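PDB 3CJX: ChrR-like cupin domain-containing protein from Ralstonia eutropha, which is of unknown function but adopts a cupin-like fold and may, as in related cupins, bind a small molecule or metal in its barrel. Local coordinates for residues H59-T64 / G118-F123; L11-T16 / R154-A159; S49-L54 / E107-V112. All blocks are in the same frame, centred on the assembly; numbering follows the deposited sequence. Where two conformers were deposited one is given.

Contact 1 (H59-T64 / G118-F123)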
ATOM      1  N   HIS A  59      -4.927 -11.524   1.137  1.00 41.51           N
ATOM      2  CA  HIS A  59      -4.891 -10.709  -0.086  1.00 42.54           C
ATOM      3  C   HIS A  59      -4.522 -11.549  -1.289  1.00 41.86           C
ATOM      4  O   HIS A  59      -3.386 -12.001  -1.371  1.00 43.38           O
ATOM      5  CB  HIS A  59      -3.847  -9.570   0.002  1.00 42.84           C
ATOM      6  CG  HIS A  59      -4.145  -8.519   1.036  1.00 48.89           C
ATOM      7  ND1 HIS A  59      -5.379  -7.914   1.161  1.00 57.32           N
ATOM      8  CD2 HIS A  59      -3.346  -7.925   1.955  1.00 54.60           C
ATOM      9  CE1 HIS A  59      -5.340  -7.028   2.140  1.00 56.99           C
ATOM     10  NE2 HIS A  59      -4.117  -7.015   2.639  1.00 55.75           N
ATOM     11  N   PHE A  60      -5.461 -11.769  -2.210  1.00 40.13           N
ATOM     12  CA  PHE A  60      -5.153 -12.437  -3.477  1.00 38.69           C
ATOM     13  C   PHE A  60      -4.684 -11.354  -4.450  1.00 38.50           C
ATOM     14  O   PHE A  60      -5.418 -10.400  -4.701  1.00 38.52           O
ATOM     15  CB  PHE A  60      -6.381 -13.143  -4.049  1.00 39.23           C
ATOM     16  CG  PHE A  60      -6.159 -13.749  -5.390  1.00 37.26           C
ATOM     17  CD1 PHE A  60      -5.638 -15.015  -5.500  1.00 37.45           C
ATOM     18  CD2 PHE A  60      -6.463 -13.054  -6.540  1.00 38.86           C
ATOM     19  CE1 PHE A  60      -5.420 -15.586  -6.731  1.00 36.41           C
ATOM     20  CE2 PHE A  60      -6.239 -13.622  -7.784  1.00 39.97           C
ATOM     21  CZ  PHE A  60      -5.725 -14.894  -7.876  1.00 38.43           C
ATOM     22  N   HIS A  61      -3.475 -11.506  -4.995  1.00 38.73           N
ATOM     23  CA  HIS A  61      -2.890 -10.517  -5.928  1.00 38.59           C
ATOM     24  C   HIS A  61      -3.136 -10.868  -7.386  1.00 38.48           C
ATOM     25  O   HIS A  61      -2.837 -11.975  -7.806  1.00 37.48           O
ATOM     26  CB  HIS A  61      -1.381 -10.399  -5.723  1.00 38.03           C
ATOM     27  CG  HIS A  61      -1.001 -10.085  -4.320  1.00 43.15           C
ATOM     28  ND1 HIS A  61      -1.353  -8.901  -3.708  1.00 51.96           N
ATOM     29  CD2 HIS A  61      -0.326 -10.804  -3.392  1.00 48.84           C
ATOM     30  CE1 HIS A  61      -0.900  -8.900  -2.466  1.00 53.49           C
ATOM     31  NE2 HIS A  61      -0.280 -10.047  -2.246  1.00 53.48           N
ATOM     32  N   THR A  62      -3.678  -9.930  -8.154  1.00 38.39           N
ATOM     33  CA  THR A  62      -3.889 -10.156  -9.574  1.00 39.27           C
ATOM     34  C   THR A  62      -2.686  -9.703 -10.411  1.00 39.97           C
ATOM     35  O   THR A  62      -2.634  -9.956 -11.604  1.00 40.81           O
ATOM     36  CB  THR A  62      -5.136  -9.413 -10.089  1.00 39.92           C
ATOM     37  OG1 THR A  62      -4.971  -8.006  -9.888  1.00 37.95           O
ATOM     38  CG2 THR A  62      -6.407  -9.898  -9.372  1.00 36.83           C
ATOM     39  N   GLY A  63      -1.748  -8.998  -9.785  1.00 39.73           N
ATOM     40  CA  GLY A  63      -0.539  -8.518 -10.449  1.00 39.10           C
ATOM     41  C   GLY A  63       0.615  -8.621  -9.469  1.00 39.47           C
ATOM     42  O   GLY A  63       0.392  -9.040  -8.311  1.00 40.43           O
ATOM     43  N   THR A  64       1.826  -8.232  -9.892  1.00 37.10           N
ATOM     44  CA  THR A  64       3.009  -8.385  -9.032  1.00 36.39           C
ATOM     45  C   THR A  64       3.058  -7.423  -7.858  1.00 34.77           C
ATOM     46  O   THR A  64       2.392  -6.403  -7.865  1.00 35.03           O
ATOM     47  CB  THR A  64       4.347  -8.215  -9.803  1.00 36.74           C
ATOM     48  OG1 THR A  64       4.479  -6.869 -10.260  1.00 38.52           O
ATOM     49  CG2 THR A  64       4.451  -9.197 -10.984  1.00 32.09           C
ATOM     50  N   GLY A 118      -1.992  -4.343 -10.342  1.00 38.58           N
ATOM     51  CA  GLY A 118      -3.242  -5.028 -10.369  1.00 39.00           C
ATOM     52  C   GLY A 118      -4.050  -4.696  -9.150  1.00 40.06           C
ATOM     53  O   GLY A 118      -3.819  -3.708  -8.454  1.00 41.66           O
ATOM     54  N   CYS A 119      -4.958  -5.600  -8.854  1.00 41.52           N
ATOM     55  CA  CYS A 119      -5.912  -5.404  -7.816  1.00 42.00           C
ATOM     56  C   CYS A 119      -5.747  -6.420  -6.683  1.00 41.52           C
ATOM     57  O   CYS A 119      -5.062  -7.441  -6.818  1.00 42.37           O
ATOM     58  CB  CYS A 119      -7.272  -5.506  -8.493  1.00 41.91           C
ATOM     59  SG  CYS A 119      -8.622  -5.501  -7.463  1.00 49.21           S
ATOM     60  N   ASN A 120      -6.370  -6.099  -5.563  1.00 40.15           N
ATOM     61  CA  ASN A 120      -6.341  -6.997  -4.428  0.50 39.92           C
ATOM     62  C   ASN A 120      -7.745  -7.494  -4.187  1.00 39.74           C
ATOM     63  O   ASN A 120      -8.704  -6.736  -4.146  1.00 40.30           O
ATOM     64  CB  ASN A 120      -5.696  -6.361  -3.185  0.50 39.80           C
ATOM     65  CG  ASN A 120      -4.162  -6.348  -3.261  0.50 36.02           C
ATOM     66  OD1 ASN A 120      -3.576  -6.715  -4.281  0.50 38.70           O
ATOM     67  ND2 ASN A 120      -3.516  -5.944  -2.176  0.50 20.20           N
ATOM     68  N   VAL A 121      -7.874  -8.818  -4.128  1.00 38.41           N
ATOM     69  CA  VAL A 121      -9.179  -9.425  -3.880  1.00 37.71           C
ATOM     70  C   VAL A 121      -9.005  -9.989  -2.484  1.00 37.96           C
ATOM     71  O   VAL A 121      -8.088 -10.771  -2.237  1.00 36.48           O
ATOM     72  CB  VAL A 121      -9.573 -10.512  -4.911  1.00 36.92           C
ATOM     73  CG1 VAL A 121     -11.006 -10.975  -4.664  1.00 33.45           C
ATOM     74  CG2 VAL A 121      -9.427  -9.973  -6.303  1.00 33.25           C
ATOM     75  N   ASN A 122      -9.893  -9.580  -1.584  1.00 38.91           N
ATOM     76  CA  ASN A 122      -9.799  -9.918  -0.159  1.00 38.77           C
ATOM     77  C   ASN A 122     -10.682 -11.070   0.271  1.00 38.10           C
ATOM     78  O   ASN A 122     -11.878 -11.089  -0.035  1.00 38.02           O
ATOM     79  CB  ASN A 122     -10.130  -8.668   0.663  1.00 39.08           C
ATOM     80  CG  ASN A 122      -9.198  -7.490   0.333  1.00 41.05           C
ATOM     81  OD1 ASN A 122      -7.984  -7.658   0.222  1.00 43.01           O
ATOM     82  ND2 ASN A 122      -9.769  -6.306   0.157  1.00 41.43           N
ATOM     83  N   PHE A 123     -10.083 -12.029   0.977  1.00 38.17           N
ATOM     84  CA  PHE A 123     -10.798 -13.188   1.486  1.00 38.45           C
ATOM     85  C   PHE A 123     -10.464 -13.422   2.957  1.00 37.96           C
ATOM     86  O   PHE A 123      -9.499 -12.875   3.470  1.00 37.80           O
ATOM     87  CB  PHE A 123     -10.416 -14.450   0.719  1.00 38.25           C
ATOM     88  CG  PHE A 123     -10.739 -14.424  -0.749  1.00 37.76           C
ATOM     89  CD1 PHE A 123     -11.937 -14.898  -1.212  1.00 37.24           C
ATOM     90  CD2 PHE A 123      -9.809 -13.998  -1.662  1.00 38.50           C
ATOM     91  CE1 PHE A 123     -12.222 -14.910  -2.565  1.00 38.24           C
ATOM     92  CE2 PHE A 123     -10.084 -14.005  -3.006  1.00 38.01           C
ATOM     93  CZ  PHE A 123     -11.300 -14.466  -3.460  1.00 38.09           C
TER
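His59 and Asn122 face each other as a non-hydrogen-bonded antiparallel pair, and their side chains supply the link the backbones lack. Imidazole and amide run alongside each other, both rising from the same face, and His59 ND1 donates to Asn122 OD1 at 2.8 Å. The oxygen sits in the imidazole plane, though ring and amide are 61° apart.

The closely knit part is the backbone. Phe60 N reaches Val121 O at 2.8 Å, and Val121 N returns to Phe60 O at 3.0 Å. Beyond these, Thr62 meets Cys119 twice: its N donates to Cys119 O, and its OG1 accepts from Cys119 N at 2.6 Å.

The face carrying Phe60 and Val121 is looser. Phe60 holds CG anti to its backbone N (chi1 175°), away from segment 118-123, and CB meets the Phe123 ring edge at CE2, 3.9 Å off. Thr62 lies at the solvent edge, although its OG1 is engaged.

His59 and His61 probably correspond to the HxH pair of cupin motif 1, which binds metal in many relatives; a glycerol, probably from crystallisation, hydrogen-bonds weakly to His61 NE2. Strand 58-61 runs between strands 97-101 and 120-123, and Val121 packs on Tyr129 of strand 129-133.

Contact 2 (L11-T16 / R154-A159). With GOL (glycerol), chain J.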
ATOM      1  N   LEU A  11       8.299  15.714 -10.467  1.00 37.52           N
ATOM      2  CA  LEU A  11       7.160  15.175  -9.753  1.00 36.37           C
ATOM      3  C   LEU A  11       7.713  14.438  -8.545  1.00 35.67           C
ATOM      4  O   LEU A  11       8.048  13.278  -8.640  1.00 35.81           O
ATOM      5  CB  LEU A  11       6.360  14.255 -10.659  1.00 35.17           C
ATOM      6  CG  LEU A  11       5.658  15.001 -11.783  1.00 36.23           C
ATOM      7  CD1 LEU A  11       5.105  14.004 -12.775  1.00 32.78           C
ATOM      8  CD2 LEU A  11       4.558  15.929 -11.240  1.00 31.09           C
ATOM      9  N   THR A  12       7.815  15.143  -7.422  1.00 35.67           N
ATOM     10  CA  THR A  12       8.423  14.614  -6.208  1.00 36.12           C
ATOM     11  C   THR A  12       7.562  14.808  -4.961  1.00 36.74           C
ATOM     12  O   THR A  12       6.884  15.835  -4.803  1.00 38.47           O
ATOM     13  CB  THR A  12       9.802  15.277  -5.942  1.00 36.16           C
ATOM     14  OG1 THR A  12      10.429  14.644  -4.823  1.00 42.38           O
ATOM     15  CG2 THR A  12       9.681  16.791  -5.674  1.00 30.56           C
ATOM     16  N   VAL A  13       7.625  13.818  -4.072  1.00 36.18           N
ATOM     17  CA  VAL A  13       6.869  13.822  -2.835  1.00 36.22           C
ATOM     18  C   VAL A  13       7.774  13.546  -1.650  1.00 36.01           C
ATOM     19  O   VAL A  13       8.422  12.519  -1.618  1.00 37.51           O
ATOM     20  CB  VAL A  13       5.809  12.715  -2.854  1.00 37.03           C
ATOM     21  CG1 VAL A  13       5.108  12.641  -1.521  1.00 36.49           C
ATOM     22  CG2 VAL A  13       4.801  12.955  -3.958  1.00 38.42           C
ATOM     23  N   ASP A  14       7.835  14.450  -0.684  1.00 35.15           N
ATOM     24  CA  ASP A  14       8.629  14.226   0.517  1.00 35.23           C
ATOM     25  C   ASP A  14       7.720  13.619   1.589  1.00 35.38           C
ATOM     26  O   ASP A  14       6.859  14.319   2.143  1.00 35.18           O
ATOM     27  CB  ASP A  14       9.235  15.544   1.003  1.00 34.17           C
ATOM     28  CG  ASP A  14      10.034  15.393   2.295  1.00 35.85           C
ATOM     29  OD1 ASP A  14       9.879  14.376   3.006  1.00 35.17           O
ATOM     30  OD2 ASP A  14      10.814  16.311   2.625  1.00 39.21           O
ATOM     31  N   THR A  15       7.917  12.334   1.903  1.00 35.24           N
ATOM     32  CA  THR A  15       7.051  11.673   2.902  1.00 35.63           C
ATOM     33  C   THR A  15       7.268  12.111   4.358  1.00 35.89           C
ATOM     34  O   THR A  15       6.499  11.727   5.214  1.00 37.44           O
ATOM     35  CB  THR A  15       7.092  10.132   2.809  1.00 35.70           C
ATOM     36  OG1 THR A  15       8.407   9.652   3.113  1.00 37.39           O
ATOM     37  CG2 THR A  15       6.675   9.659   1.426  1.00 31.22           C
ATOM     38  N   THR A  16       8.295  12.912   4.641  1.00 36.25           N
ATOM     39  CA  THR A  16       8.522  13.452   5.999  1.00 35.29           C
ATOM     40  C   THR A  16       7.943  14.860   6.216  1.00 35.02           C
ATOM     41  O   THR A  16       7.922  15.336   7.335  1.00 35.30           O
ATOM     42  CB  THR A  16      10.026  13.520   6.364  1.00 34.88           C
ATOM     43  OG1 THR A  16      10.673  14.560   5.628  1.00 32.44           O
ATOM     44  CG2 THR A  16      10.714  12.203   6.094  1.00 33.34           C
ATOM     45  N   ARG A 154       0.471  15.905  -0.961  1.00 38.15           N
ATOM     46  CA  ARG A 154       0.258  15.774  -2.401  1.00 39.01           C
ATOM     47  C   ARG A 154       0.886  14.480  -2.849  1.00 38.35           C
ATOM     48  O   ARG A 154       1.883  14.060  -2.272  1.00 39.10           O
ATOM     49  CB  ARG A 154       0.968  16.867  -3.189  1.00 39.45           C
ATOM     50  CG  ARG A 154       0.596  18.286  -2.851  1.00 45.49           C
ATOM     51  CD  ARG A 154       1.254  19.244  -3.852  1.00 55.04           C
ATOM     52  NE  ARG A 154       2.716  19.102  -3.875  1.00 60.75           N
ATOM     53  CZ  ARG A 154       3.523  19.657  -4.782  1.00 59.49           C
ATOM     54  NH1 ARG A 154       3.042  20.403  -5.780  1.00 53.90           N
ATOM     55  NH2 ARG A 154       4.834  19.451  -4.699  1.00 56.91           N
ATOM     56  N   TYR A 155       0.317  13.869  -3.885  1.00 37.21           N
ATOM     57  CA  TYR A 155       0.860  12.641  -4.466  1.00 36.58           C
ATOM     58  C   TYR A 155       0.706  12.705  -5.999  1.00 35.89           C
ATOM     59  O   TYR A 155       0.056  13.599  -6.530  1.00 35.00           O
ATOM     60  CB  TYR A 155       0.196  11.391  -3.852  1.00 36.35           C
ATOM     61  CG  TYR A 155      -1.276  11.255  -4.171  1.00 34.86           C
ATOM     62  CD1 TYR A 155      -2.233  11.851  -3.361  1.00 35.54           C
ATOM     63  CD2 TYR A 155      -1.708  10.537  -5.285  1.00 33.64           C
ATOM     64  CE1 TYR A 155      -3.576  11.746  -3.645  1.00 36.97           C
ATOM     65  CE2 TYR A 155      -3.057  10.423  -5.583  1.00 33.77           C
ATOM     66  CZ  TYR A 155      -3.988  11.036  -4.756  1.00 36.01           C
ATOM     67  OH  TYR A 155      -5.332  10.972  -5.027  1.00 35.09           O
ATOM     68  N   ILE A 156       1.318  11.762  -6.703  1.00 35.13           N
ATOM     69  CA  ILE A 156       1.268  11.744  -8.155  1.00 34.43           C
ATOM     70  C   ILE A 156       0.164  10.800  -8.623  1.00 34.36           C
ATOM     71  O   ILE A 156       0.023   9.695  -8.088  1.00 34.02           O
ATOM     72  CB  ILE A 156       2.596  11.276  -8.745  1.00 34.39           C
ATOM     73  CG1 ILE A 156       3.751  12.080  -8.160  1.00 32.04           C
ATOM     74  CG2 ILE A 156       2.555  11.367 -10.265  1.00 32.90           C
ATOM     75  CD1 ILE A 156       3.607  13.526  -8.341  1.00 33.20           C
ATOM     76  N   ALA A 157      -0.610  11.239  -9.618  1.00 33.14           N
ATOM     77  CA  ALA A 157      -1.714  10.457 -10.137  1.00 33.10           C
ATOM     78  C   ALA A 157      -1.747  10.518 -11.652  1.00 33.27           C
ATOM     79  O   ALA A 157      -1.484  11.552 -12.234  1.00 32.00           O
ATOM     80  CB  ALA A 157      -3.026  10.967  -9.566  1.00 32.43           C
ATOM     81  N   ALA A 158      -2.062   9.393 -12.280  1.00 34.53           N
ATOM     82  CA  ALA A 158      -2.170   9.316 -13.732  1.00 34.93           C
ATOM     83  C   ALA A 158      -3.623   9.604 -14.095  1.00 35.79           C
ATOM     84  O   ALA A 158      -4.529   9.049 -13.478  1.00 37.96           O
ATOM     85  CB  ALA A 158      -1.754   7.937 -14.217  1.00 33.23           C
ATOM     86  N   ALA A 159      -3.853  10.491 -15.057  1.00 36.67           N
ATOM     87  CA  ALA A 159      -5.226  10.798 -15.517  1.00 37.42           C
ATOM     88  C   ALA A 159      -5.774   9.696 -16.436  1.00 36.11           C
ATOM     89  O   ALA A 159      -5.014   8.910 -17.000  1.00 33.87           O
ATOM     90  CB  ALA A 159      -5.284  12.168 -16.235  1.00 36.85           C
TER
HETATM   91  C1  GOL J 202       6.140  17.891  -1.856  1.00 53.67           C
HETATM   92  O1  GOL J 202       7.489  17.565  -1.575  1.00 52.86           O
HETATM   93  C2  GOL J 202       5.214  17.628  -0.672  1.00 51.35           C
HETATM   94  O2  GOL J 202       5.847  18.139   0.483  1.00 47.66           O
HETATM   95  C3  GOL J 202       4.878  16.133  -0.506  1.00 51.52           C
HETATM   96  O3  GOL J 202       3.493  15.857  -0.325  1.00 46.87           O
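Val13 and Arg154 touch, yet no direct hydrogen bond joins their segments; the polar link runs through a glycerol, probably left from crystallisation. Its O1 accepts from Asp14 N at 3.3 Å. At its other end O3 both accepts from Arg154 N, at 3.1 Å, and donates to Arg154 O, so one hydroxyl engages the two backbone polar groups of a single residue. The glycerol carbons fill in beside these bonds: C3 lies against Val13 CG1, and C1 meets the guanidinium of Arg154 at its edge, in plane, 3.5 Å from NH2.

Direct contact is apolar or nearly so. Both methyls of Val13 approach Arg154 O, CG2 at 3.5 Å, and CG2 also reaches Tyr155 CA. Ile156 CD1, placed by a chi2 of -56°, lies 3.7 Å from Leu11 CB, the two side chains crossing at a slant. In terms of the fold, an irregular N-terminal segment here lies beside strand 156-157, an outermost strand of the mixed sheet, which runs parallel to strand 30-38. Val13 also packs on Phe33 and Ile156 on Phe36 of that strand.

Further along, Asp14 forms an Asx turn. Its OD1 accepts from Thr16 N at 2.7 Å on the anti side and from Thr16 OG1 on the syn side. The Tyr155 side chain leaves the backbone away from segment 11-16; its ring packs on Val142 and Ile146 of helix 135-148 and its hydroxyl hydrogen-bonds Asp143.

Contact 3 (S49-L54 / E107-V112)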
ATOM      1  N   SER A  49       2.926   2.381   7.012  1.00 36.86           N
ATOM      2  CA  SER A  49       3.465   2.369   8.372  1.00 37.28           C
ATOM      3  C   SER A  49       2.517   1.512   9.210  1.00 37.27           C
ATOM      4  O   SER A  49       1.387   1.901   9.485  1.00 36.15           O
ATOM      5  CB  SER A  49       3.593   3.778   8.941  1.00 36.48           C
ATOM      6  OG  SER A  49       4.247   3.751  10.194  1.00 40.20           O
ATOM      7  N   PHE A  50       2.989   0.327   9.587  1.00 38.13           N
ATOM      8  CA  PHE A  50       2.174  -0.627  10.307  1.00 37.70           C
ATOM      9  C   PHE A  50       2.441  -0.710  11.799  1.00 38.04           C
ATOM     10  O   PHE A  50       3.589  -0.762  12.236  1.00 38.95           O
ATOM     11  CB  PHE A  50       2.382  -1.998   9.723  1.00 37.25           C
ATOM     12  CG  PHE A  50       1.982  -2.115   8.293  1.00 34.46           C
ATOM     13  CD1 PHE A  50       0.665  -2.358   7.953  1.00 33.55           C
ATOM     14  CD2 PHE A  50       2.926  -2.048   7.299  1.00 35.70           C
ATOM     15  CE1 PHE A  50       0.296  -2.501   6.649  1.00 35.11           C
ATOM     16  CE2 PHE A  50       2.564  -2.185   5.976  1.00 37.44           C
ATOM     17  CZ  PHE A  50       1.245  -2.413   5.650  1.00 35.70           C
ATOM     18  N   ALA A  51       1.354  -0.750  12.559  1.00 37.13           N
ATOM     19  CA  ALA A  51       1.404  -0.859  13.992  1.00 37.05           C
ATOM     20  C   ALA A  51       1.686  -2.309  14.353  1.00 36.83           C
ATOM     21  O   ALA A  51       1.416  -3.208  13.549  1.00 36.94           O
ATOM     22  CB  ALA A  51       0.063  -0.426  14.576  1.00 36.18           C
ATOM     23  N   PRO A  52       2.240  -2.549  15.551  1.00 36.27           N
ATOM     24  CA  PRO A  52       2.462  -3.921  15.987  1.00 36.07           C
ATOM     25  C   PRO A  52       1.169  -4.694  16.211  1.00 36.11           C
ATOM     26  O   PRO A  52       0.132  -4.107  16.461  1.00 36.14           O
ATOM     27  CB  PRO A  52       3.152  -3.749  17.344  1.00 37.05           C
ATOM     28  CG  PRO A  52       3.671  -2.360  17.370  1.00 36.16           C
ATOM     29  CD  PRO A  52       2.725  -1.570  16.542  1.00 36.52           C
ATOM     30  N   GLY A  53       1.247  -6.013  16.116  1.00 36.82           N
ATOM     31  CA  GLY A  53       0.122  -6.891  16.381  1.00 36.15           C
ATOM     32  C   GLY A  53      -0.976  -6.973  15.334  1.00 35.98           C
ATOM     33  O   GLY A  53      -2.102  -7.361  15.648  1.00 36.01           O
ATOM     34  N   LEU A  54      -0.678  -6.629  14.096  1.00 35.35           N
ATOM     35  CA  LEU A  54      -1.712  -6.681  13.069  1.00 36.15           C
ATOM     36  C   LEU A  54      -1.724  -7.979  12.301  1.00 36.00           C
ATOM     37  O   LEU A  54      -0.699  -8.605  12.089  1.00 36.21           O
ATOM     38  CB  LEU A  54      -1.568  -5.556  12.054  1.00 36.21           C
ATOM     39  CG  LEU A  54      -1.710  -4.132  12.583  1.00 39.48           C
ATOM     40  CD1 LEU A  54      -1.714  -3.199  11.385  1.00 35.37           C
ATOM     41  CD2 LEU A  54      -2.979  -3.950  13.453  1.00 33.80           C
ATOM     42  N   GLU A 107       8.593  -3.545  18.780  1.00 40.48           N
ATOM     43  CA  GLU A 107       8.614  -2.410  19.693  0.50 40.73           C
ATOM     44  C   GLU A 107       8.032  -1.163  19.017  1.00 40.69           C
ATOM     45  O   GLU A 107       7.536  -0.273  19.698  1.00 43.01           O
ATOM     46  CB  GLU A 107      10.027  -2.159  20.232  0.50 41.06           C
ATOM     47  CG  GLU A 107      10.084  -1.354  21.554  0.50 40.26           C
ATOM     48  CD  GLU A 107       9.548  -2.104  22.765  0.50 31.97           C
ATOM     49  OE1 GLU A 107       9.011  -3.225  22.616  0.50 26.59           O
ATOM     50  OE2 GLU A 107       9.679  -1.563  23.882  0.50 33.90           O
ATOM     51  N   GLY A 108       8.061  -1.114  17.691  1.00 39.53           N
ATOM     52  CA  GLY A 108       7.504   0.025  16.994  1.00 38.98           C
ATOM     53  C   GLY A 108       6.837  -0.255  15.663  1.00 38.53           C
ATOM     54  O   GLY A 108       6.331  -1.348  15.399  1.00 38.19           O
ATOM     55  N   GLN A 109       6.847   0.766  14.822  1.00 37.51           N
ATOM     56  CA  GLN A 109       6.198   0.692  13.547  1.00 37.42           C
ATOM     57  C   GLN A 109       7.046  -0.093  12.591  1.00 37.94           C
ATOM     58  O   GLN A 109       8.270  -0.092  12.692  1.00 39.52           O
ATOM     59  CB  GLN A 109       5.986   2.092  12.968  1.00 37.23           C
ATOM     60  CG  GLN A 109       5.060   2.975  13.778  1.00 35.17           C
ATOM     61  CD  GLN A 109       3.654   2.486  13.761  1.00 35.70           C
ATOM     62  OE1 GLN A 109       3.132   2.047  14.772  1.00 40.53           O
ATOM     63  NE2 GLN A 109       3.040   2.501  12.584  1.00 39.78           N
ATOM     64  N   THR A 110       6.378  -0.757  11.663  1.00 37.33           N
ATOM     65  CA  THR A 110       7.017  -1.488  10.602  1.00 36.14           C
ATOM     66  C   THR A 110       6.775  -0.612   9.389  1.00 37.04           C
ATOM     67  O   THR A 110       5.627  -0.324   9.046  1.00 38.04           O
ATOM     68  CB  THR A 110       6.403  -2.883  10.453  1.00 36.35           C
ATOM     69  OG1 THR A 110       6.732  -3.669  11.614  1.00 36.55           O
ATOM     70  CG2 THR A 110       6.920  -3.579   9.216  1.00 31.36           C
ATOM     71  N   GLU A 111       7.859  -0.170   8.759  1.00 37.30           N
ATOM     72  CA  GLU A 111       7.802   0.745   7.623  1.00 36.93           C
ATOM     73  C   GLU A 111       8.151   0.072   6.297  1.00 36.55           C
ATOM     74  O   GLU A 111       9.257  -0.483   6.148  1.00 37.31           O
ATOM     75  CB  GLU A 111       8.798   1.894   7.856  1.00 37.14           C
ATOM     76  CG  GLU A 111       8.573   2.725   9.124  1.00 37.06           C
ATOM     77  CD  GLU A 111       7.282   3.526   9.104  1.00 40.33           C
ATOM     78  OE1 GLU A 111       6.584   3.531   8.081  1.00 42.33           O
ATOM     79  OE2 GLU A 111       6.958   4.173  10.116  1.00 42.37           O
ATOM     80  N   VAL A 112       7.252   0.141   5.314  1.00 35.37           N
ATOM     81  CA  VAL A 112       7.548  -0.476   4.011  1.00 35.27           C
ATOM     82  C   VAL A 112       7.285   0.459   2.841  1.00 35.95           C
ATOM     83  O   VAL A 112       6.563   1.443   2.960  1.00 36.45           O
ATOM     84  CB  VAL A 112       6.732  -1.752   3.782  1.00 34.56           C
ATOM     85  CG1 VAL A 112       6.920  -2.732   4.938  1.00 32.20           C
ATOM     86  CG2 VAL A 112       5.282  -1.405   3.628  1.00 33.37           C
TER
HETATM   87  O   HOH W   1      -0.187   2.377  12.185  1.00 37.39           O
HETATM   88  O   HOH W   2       5.065  -2.936  13.436  1.00 24.63           O
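Phe50 meets Val112 at the edge of its ring: CE2 lies 3.7 Å from Val112 CG2, near the ring plane, and the two side chains cross at about a right angle. On the other side of the sheet the contact is polar and centres on Ser49. Its hydroxyl, anti to the backbone N (chi1 -174°), takes one bond and gives one. Gln109 NE2 donates to Ser49 OG at 3.0 Å, almost straight and in the amide plane, while Ser49 OG donates to Glu111 OE2 at 2.7 Å, meeting that oxygen from above the carboxylate plane. The other carboxylate oxygen, Glu111 OE1, forms a salt bridge with Arg47, which probably offsets the charge of the carboxylate that Ser49 binds.

Between these faces the backbone pairs as an antiparallel ladder. Phe50 N donates to Thr110 O, and Thr110 N donates back to Phe50 O, each at 2.8 Å. At the end of the ladder a water adds a second bond to Phe50 O (2.9 Å) and bridges it to Gly108 O, with Thr110 OG1 also bonded to it; that hydroxyl has a second partner in Cys73 O. Pro52 CG then rests 3.5 Å from Gly108 O.

This is one end of the pairing of two neighbouring strands in the mixed cupin sheet: strand 43-50 is flanked on its far side by strand 30-38, and strand 110-117 by strand 65-71.

In the fold
From the N terminus, the chain first lays down 11-16, whose partner in contact 2 comes only near the other end, at 154-159; contacts 1 and 3 fall within this long loop. Strand 43-50 brings in 49-54 of contact 3, and strand 58-61 brings in 59-64 of contact 1. The chain then returns in the same order: 107-112 closes contact 3, and 118-123 closes contact 1, so the two loops cross. Contacts 2 and 3 reach the mixed sheet, contact 2 at its outermost strand 156-157, whereas contact 1 joins strands of the antiparallel sheet. Centres of contacts 1 and 2 lie about 24 Å apart, on opposite sides of the chain's centre.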